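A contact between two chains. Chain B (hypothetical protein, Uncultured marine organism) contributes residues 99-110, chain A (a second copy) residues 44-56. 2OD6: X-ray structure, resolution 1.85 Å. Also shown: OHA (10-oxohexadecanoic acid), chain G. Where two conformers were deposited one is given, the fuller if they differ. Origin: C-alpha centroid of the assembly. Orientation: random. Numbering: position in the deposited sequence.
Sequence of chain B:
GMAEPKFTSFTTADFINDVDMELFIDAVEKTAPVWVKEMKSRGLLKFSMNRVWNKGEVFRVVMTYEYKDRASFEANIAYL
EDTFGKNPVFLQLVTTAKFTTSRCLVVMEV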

# COMPACT_ATOMS: atom_id res chain seq x y z
N PHE B 99 3.52 -7.75 12.76
CA PHE B 99 3.44 -7.72 11.29
C PHE B 99 2.12 -8.29 10.80
O PHE B 99 1.65 -9.31 11.30
CB PHE B 99 4.50 -8.59 10.64
CG PHE B 99 5.88 -8.07 10.82
CD1 PHE B 99 6.57 -8.27 12.00
CD2 PHE B 99 6.53 -7.43 9.78
CE1 PHE B 99 7.85 -7.79 12.15
CE2 PHE B 99 7.83 -6.95 9.92
CZ PHE B 99 8.47 -7.11 11.10
N THR B 100 1.52 -7.62 9.83
CA THR B 100 0.22 -8.03 9.31
C THR B 100 0.20 -7.73 7.84
O THR B 100 0.46 -6.59 7.46
CB THR B 100 -0.94 -7.32 10.03
OG1 THR B 100 -2.18 -7.82 9.53
CG2 THR B 100 -0.88 -5.79 9.84
N THR B 101 -0.08 -8.74 7.02
CA THR B 101 -0.01 -8.63 5.56
C THR B 101 -1.38 -8.83 4.90
O THR B 101 -2.19 -9.67 5.32
CB THR B 101 1.01 -9.62 4.93
OG1 THR B 101 2.30 -9.38 5.48
CG2 THR B 101 1.10 -9.44 3.41
N SER B 102 -1.63 -7.98 3.91
CA SER B 102 -2.78 -8.04 3.03
C SER B 102 -2.29 -8.37 1.64
O SER B 102 -1.52 -7.61 1.05
CB SER B 102 -3.54 -6.71 3.04
OG SER B 102 -4.27 -6.60 4.24
N ARG B 103 -2.73 -9.53 1.15
CA ARG B 103 -2.39 -10.04 -0.18
C ARG B 103 -3.54 -9.77 -1.12
O ARG B 103 -4.68 -10.06 -0.80
CB ARG B 103 -2.08 -11.54 -0.08
CG ARG B 103 -0.93 -11.75 0.82
CD ARG B 103 -0.40 -13.14 0.91
NE ARG B 103 0.80 -13.05 1.74
CZ ARG B 103 1.49 -14.07 2.24
NH1 ARG B 103 1.14 -15.33 1.99
NH2 ARG B 103 2.55 -13.81 2.99
N CYS B 104 -3.22 -9.21 -2.29
CA CYS B 104 -4.17 -8.59 -3.15
C CYS B 104 -4.02 -8.97 -4.61
O CYS B 104 -2.93 -9.30 -5.08
CB CYS B 104 -4.08 -7.05 -3.03
SG CYS B 104 -4.30 -6.45 -1.37
N LEU B 105 -5.14 -8.94 -5.30
CA LEU B 105 -5.12 -8.90 -6.77
C LEU B 105 -5.24 -7.46 -7.24
O LEU B 105 -6.08 -6.70 -6.77
CB LEU B 105 -6.30 -9.72 -7.31
CG LEU B 105 -6.28 -11.23 -7.04
CD1 LEU B 105 -7.69 -11.79 -7.10
CD2 LEU B 105 -5.34 -11.92 -8.04
N VAL B 106 -4.43 -7.06 -8.20
CA VAL B 106 -4.59 -5.73 -8.73
C VAL B 106 -5.85 -5.62 -9.65
O VAL B 106 -5.95 -6.38 -10.63
CB VAL B 106 -3.35 -5.30 -9.51
CG1 VAL B 106 -3.56 -3.92 -10.02
CG2 VAL B 106 -2.10 -5.43 -8.56
N VAL B 107 -6.79 -4.75 -9.26
CA VAL B 107 -8.10 -4.53 -9.94
C VAL B 107 -7.98 -3.44 -11.01
O VAL B 107 -8.47 -3.59 -12.12
CB VAL B 107 -9.21 -4.23 -8.88
CG1 VAL B 107 -10.56 -3.82 -9.51
CG2 VAL B 107 -9.42 -5.45 -8.04
N MSE B 108 -7.37 -2.32 -10.64
CA MSE B 108 -7.13 -1.22 -11.54
C MSE B 108 -5.78 -0.60 -11.21
O MSE B 108 -5.35 -0.59 -10.06
CB MSE B 108 -8.23 -0.15 -11.42
CG MSE B 108 -7.75 1.26 -11.80
SE MSE B 108 -9.13 2.56 -12.01
CE MSE B 108 -10.42 1.84 -10.74
N GLU B 109 -5.11 -0.09 -12.23
CA GLU B 109 -3.97 0.79 -12.03
C GLU B 109 -3.94 1.85 -13.14
O GLU B 109 -4.17 1.54 -14.33
CB GLU B 109 -2.63 0.04 -11.95
CG GLU B 109 -2.31 -0.82 -13.12
CD GLU B 109 -1.17 -1.79 -12.89
OE1 GLU B 109 -0.30 -1.53 -12.06
OE2 GLU B 109 -1.15 -2.81 -13.60
N VAL B 110 -3.71 3.10 -12.74
CA VAL B 110 -3.48 4.20 -13.71
C VAL B 110 -2.26 5.01 -13.39
O VAL B 110 -1.84 5.13 -12.23
CB VAL B 110 -4.62 5.21 -13.75
CG1 VAL B 110 -4.84 5.71 -15.19
CG2 VAL B 110 -5.89 4.61 -13.25
OXT VAL B 110 -1.65 5.58 -14.30
O2 OHA G . 4.24 -10.85 -0.39
C16 OHA G . 4.22 -11.06 0.83
O3 OHA G . 3.08 -11.47 1.40
C15 OHA G . 5.49 -10.88 1.65
C14 OHA G . 5.31 -10.73 3.17
C13 OHA G . 6.44 -9.85 3.74
C12 OHA G . 6.73 -10.06 5.23
C11 OHA G . 8.20 -10.44 5.50
C10 OHA G . 9.10 -9.25 5.88
C9 OHA G . 10.56 -9.41 5.42
C8 OHA G . 11.21 -8.06 5.13
C7 OHA G . 12.08 -7.98 3.88
O1 OHA G . 11.57 -7.84 2.76
C6 OHA G . 13.59 -8.01 3.98
C5 OHA G . 14.13 -8.05 5.41
C4 OHA G . 15.66 -7.91 5.44
C3 OHA G . 16.19 -7.34 6.77
C2 OHA G . 16.48 -8.36 7.86
C1 OHA G . 17.97 -8.58 8.05
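Chain A (44-56) LLKFSMNRVWNKG

Two copies of one protein can join by a simple device, the pairing of one strand with another, and this contact is a compact example. Residues 44-52 of chain A form an extended strand that runs antiparallel to strand 99-109 of chain B, with an angle of 130° between their N-to-C directions and axes that approach to 4.4 Å. Together the two stretches bury 1026 Å². The backbone supplies the frame, while three residues, Met A49, Arg B103 and Trp A53, cover the most surface.

Met A49, a selenomethionine, occupies the place where the regular ladder is interrupted. On the Trp A53 side of it, Cys B104 faces Val A52 (CA to CA 4.4 Å) and Val B106 faces Asn A50 (CA to CA 4.5 Å); beyond it, Glu B109 faces Ser A48 (CA to CA 4.2 Å). Between Val B106 and Met B108 chain B spends one extra residue, a β-bulge, and Val B107 takes phi/psi of -90/-48, well away from the extended values of its neighbours. Two successive amides therefore converge on one carbonyl: Val B107 N donates to Met A49 O at 2.9 Å, and Met B108 N adds a weak bond to Met A49 O at 3.3 Å. In return Met A49 N donates to Met B108 O at 2.9 Å. The side chains of Met A49 and Met B108, also a selenomethionine, share one face of the sheet; in the conformer given, CE of Met B108 lies 2.7 Å from CE of Met A49, shorter than a normal contact between methyl groups, and Met B108 was deposited in two conformers, so this spacing should not be read as packing. The same methyl of Met B108 reaches the edge of the Phe A47 ring, CE to CE2 4.1 Å.

Away from the bulge the ladder is regular. Arg A51 N donates to Leu B105 O and Leu B105 N to Arg A51 O, both at 2.9 Å. At the other end, Phe A47 N to Val B110 O and Val B110 N to Phe A47 O, again both 2.9 Å, carry the pairing to the C-terminal residue of chain B.

Past Val A52 the strand gives way to loop, and side chains take over part of the pairing. Trp A53 N still donates to Arg B103 O at 2.9 Å, while the indole turns back over chain B: CB of Arg B103 lies over the face of its six-membered ring, 3.9 Å from the centroid, and Leu B105 CG packs against Trp A53 CD1 at 3.7 Å. The CA-to-CB bond of Arg B103 points toward chain A, but the end of its side chain leads away, where NE makes a weak hydrogen bond to O3 of the bound 10-oxohexadecanoic acid at 2.8 Å. Asn A54 then uses its amide as a strand would use its backbone, accepting at OD1 from Arg B103 N (2.9 Å) and donating through ND2 to Thr B101 O (3.0 Å). Lys A55 NZ reaches the same Thr B101 O at 2.9 Å.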

# COMPACT_ATOMS: atom_id res chain seq x y z
N LEU A 44 -0.19 13.56 -8.61
CA LEU A 44 -0.40 12.12 -8.47
C LEU A 44 0.44 11.42 -9.53
O LEU A 44 0.35 11.73 -10.71
CB LEU A 44 -1.88 11.73 -8.68
CG LEU A 44 -2.27 10.25 -8.40
CD1 LEU A 44 -2.25 9.91 -6.94
CD2 LEU A 44 -3.63 9.97 -8.98
N LEU A 45 1.28 10.48 -9.08
CA LEU A 45 2.10 9.71 -10.02
C LEU A 45 1.37 8.43 -10.49
O LEU A 45 1.43 8.07 -11.67
CB LEU A 45 3.47 9.37 -9.40
CG LEU A 45 4.55 10.44 -9.16
CD1 LEU A 45 5.70 9.78 -8.34
CD2 LEU A 45 5.07 11.13 -10.43
N LYS A 46 0.64 7.79 -9.58
CA LYS A 46 0.00 6.52 -9.85
C LYS A 46 -1.12 6.30 -8.86
O LYS A 46 -1.03 6.71 -7.67
CB LYS A 46 1.02 5.37 -9.76
CG LYS A 46 0.49 4.01 -10.17
CD LYS A 46 1.55 2.90 -10.00
CE LYS A 46 0.90 1.52 -9.73
NZ LYS A 46 1.93 0.48 -9.71
N PHE A 47 -2.18 5.65 -9.36
CA PHE A 47 -3.26 5.12 -8.51
C PHE A 47 -3.43 3.60 -8.73
O PHE A 47 -3.22 3.12 -9.84
CB PHE A 47 -4.56 5.81 -8.85
CG PHE A 47 -5.77 5.18 -8.22
CD1 PHE A 47 -6.18 5.57 -6.97
CD2 PHE A 47 -6.52 4.20 -8.90
CE1 PHE A 47 -7.29 5.00 -6.38
CE2 PHE A 47 -7.64 3.62 -8.32
CZ PHE A 47 -8.03 4.04 -7.06
N SER A 48 -3.83 2.85 -7.69
CA SER A 48 -4.19 1.42 -7.86
C SER A 48 -5.25 1.05 -6.91
O SER A 48 -5.33 1.68 -5.88
CB SER A 48 -2.97 0.47 -7.76
OG SER A 48 -2.48 0.32 -6.43
N MSE A 49 -6.11 0.11 -7.31
CA MSE A 49 -7.13 -0.48 -6.43
C MSE A 49 -6.83 -1.98 -6.38
O MSE A 49 -6.58 -2.59 -7.40
CB MSE A 49 -8.56 -0.15 -6.91
CG MSE A 49 -9.68 -0.75 -6.15
SE MSE A 49 -11.18 0.46 -6.50
CE MSE A 49 -11.00 0.37 -8.52
N ASN A 50 -6.93 -2.58 -5.18
CA ASN A 50 -6.39 -3.95 -4.97
C ASN A 50 -7.34 -4.69 -4.15
O ASN A 50 -7.71 -4.14 -3.14
CB ASN A 50 -5.04 -3.84 -4.23
CG ASN A 50 -4.04 -2.96 -4.96
OD1 ASN A 50 -3.31 -3.45 -5.82
ND2 ASN A 50 -3.97 -1.63 -4.59
N ARG A 51 -7.78 -5.88 -4.58
CA ARG A 51 -8.80 -6.63 -3.83
C ARG A 51 -8.04 -7.50 -2.85
O ARG A 51 -7.16 -8.25 -3.28
CB ARG A 51 -9.53 -7.56 -4.82
CG ARG A 51 -10.35 -8.65 -4.20
CD ARG A 51 -11.42 -8.04 -3.61
NE ARG A 51 -12.30 -9.03 -2.98
CZ ARG A 51 -12.97 -9.99 -3.60
NH1 ARG A 51 -13.02 -10.09 -4.91
NH2 ARG A 51 -13.72 -10.77 -2.86
N VAL A 52 -8.42 -7.45 -1.57
CA VAL A 52 -7.70 -8.20 -0.53
C VAL A 52 -8.36 -9.59 -0.47
O VAL A 52 -9.57 -9.69 -0.22
CB VAL A 52 -7.74 -7.51 0.85
CG1 VAL A 52 -7.06 -8.46 1.95
CG2 VAL A 52 -7.03 -6.07 0.81
N TRP A 53 -7.57 -10.64 -0.71
CA TRP A 53 -8.14 -12.01 -0.74
C TRP A 53 -7.77 -12.94 0.45
O TRP A 53 -8.39 -14.01 0.60
CB TRP A 53 -7.87 -12.68 -2.08
CG TRP A 53 -6.38 -12.69 -2.54
CD1 TRP A 53 -5.81 -11.87 -3.39
CD2 TRP A 53 -5.33 -13.58 -2.06
NE1 TRP A 53 -4.48 -12.18 -3.54
CE2 TRP A 53 -4.17 -13.24 -2.74
CE3 TRP A 53 -5.30 -14.67 -1.17
CZ2 TRP A 53 -2.96 -13.92 -2.55
CZ3 TRP A 53 -4.11 -15.32 -0.96
CH2 TRP A 53 -2.95 -14.96 -1.66
N ASN A 54 -6.88 -12.48 1.34
CA ASN A 54 -6.36 -13.31 2.45
C ASN A 54 -6.90 -13.01 3.81
O ASN A 54 -6.36 -13.46 4.79
CB ASN A 54 -4.82 -13.28 2.48
CG ASN A 54 -4.27 -11.97 3.03
OD1 ASN A 54 -4.74 -10.90 2.68
ND2 ASN A 54 -3.24 -12.05 3.84
N LYS A 55 -8.01 -12.29 3.89
CA LYS A 55 -8.62 -11.92 5.18
C LYS A 55 -9.93 -12.59 5.35
O LYS A 55 -10.77 -12.18 6.19
CB LYS A 55 -8.78 -10.40 5.26
CG LYS A 55 -7.50 -9.69 5.23
CD LYS A 55 -6.63 -10.06 6.37
CE LYS A 55 -5.30 -9.31 6.24
NZ LYS A 55 -4.29 -9.73 7.25
N GLY A 56 -10.13 -13.68 4.60
CA GLY A 56 -11.31 -14.51 4.88
C GLY A 56 -12.53 -13.85 4.26
O GLY A 56 -12.49 -13.34 3.16
O HOH W 1 0.78 6.14 -13.44
O HOH W 2 0.04 -1.82 -9.42
O HOH W 3 2.27 -0.42 -12.17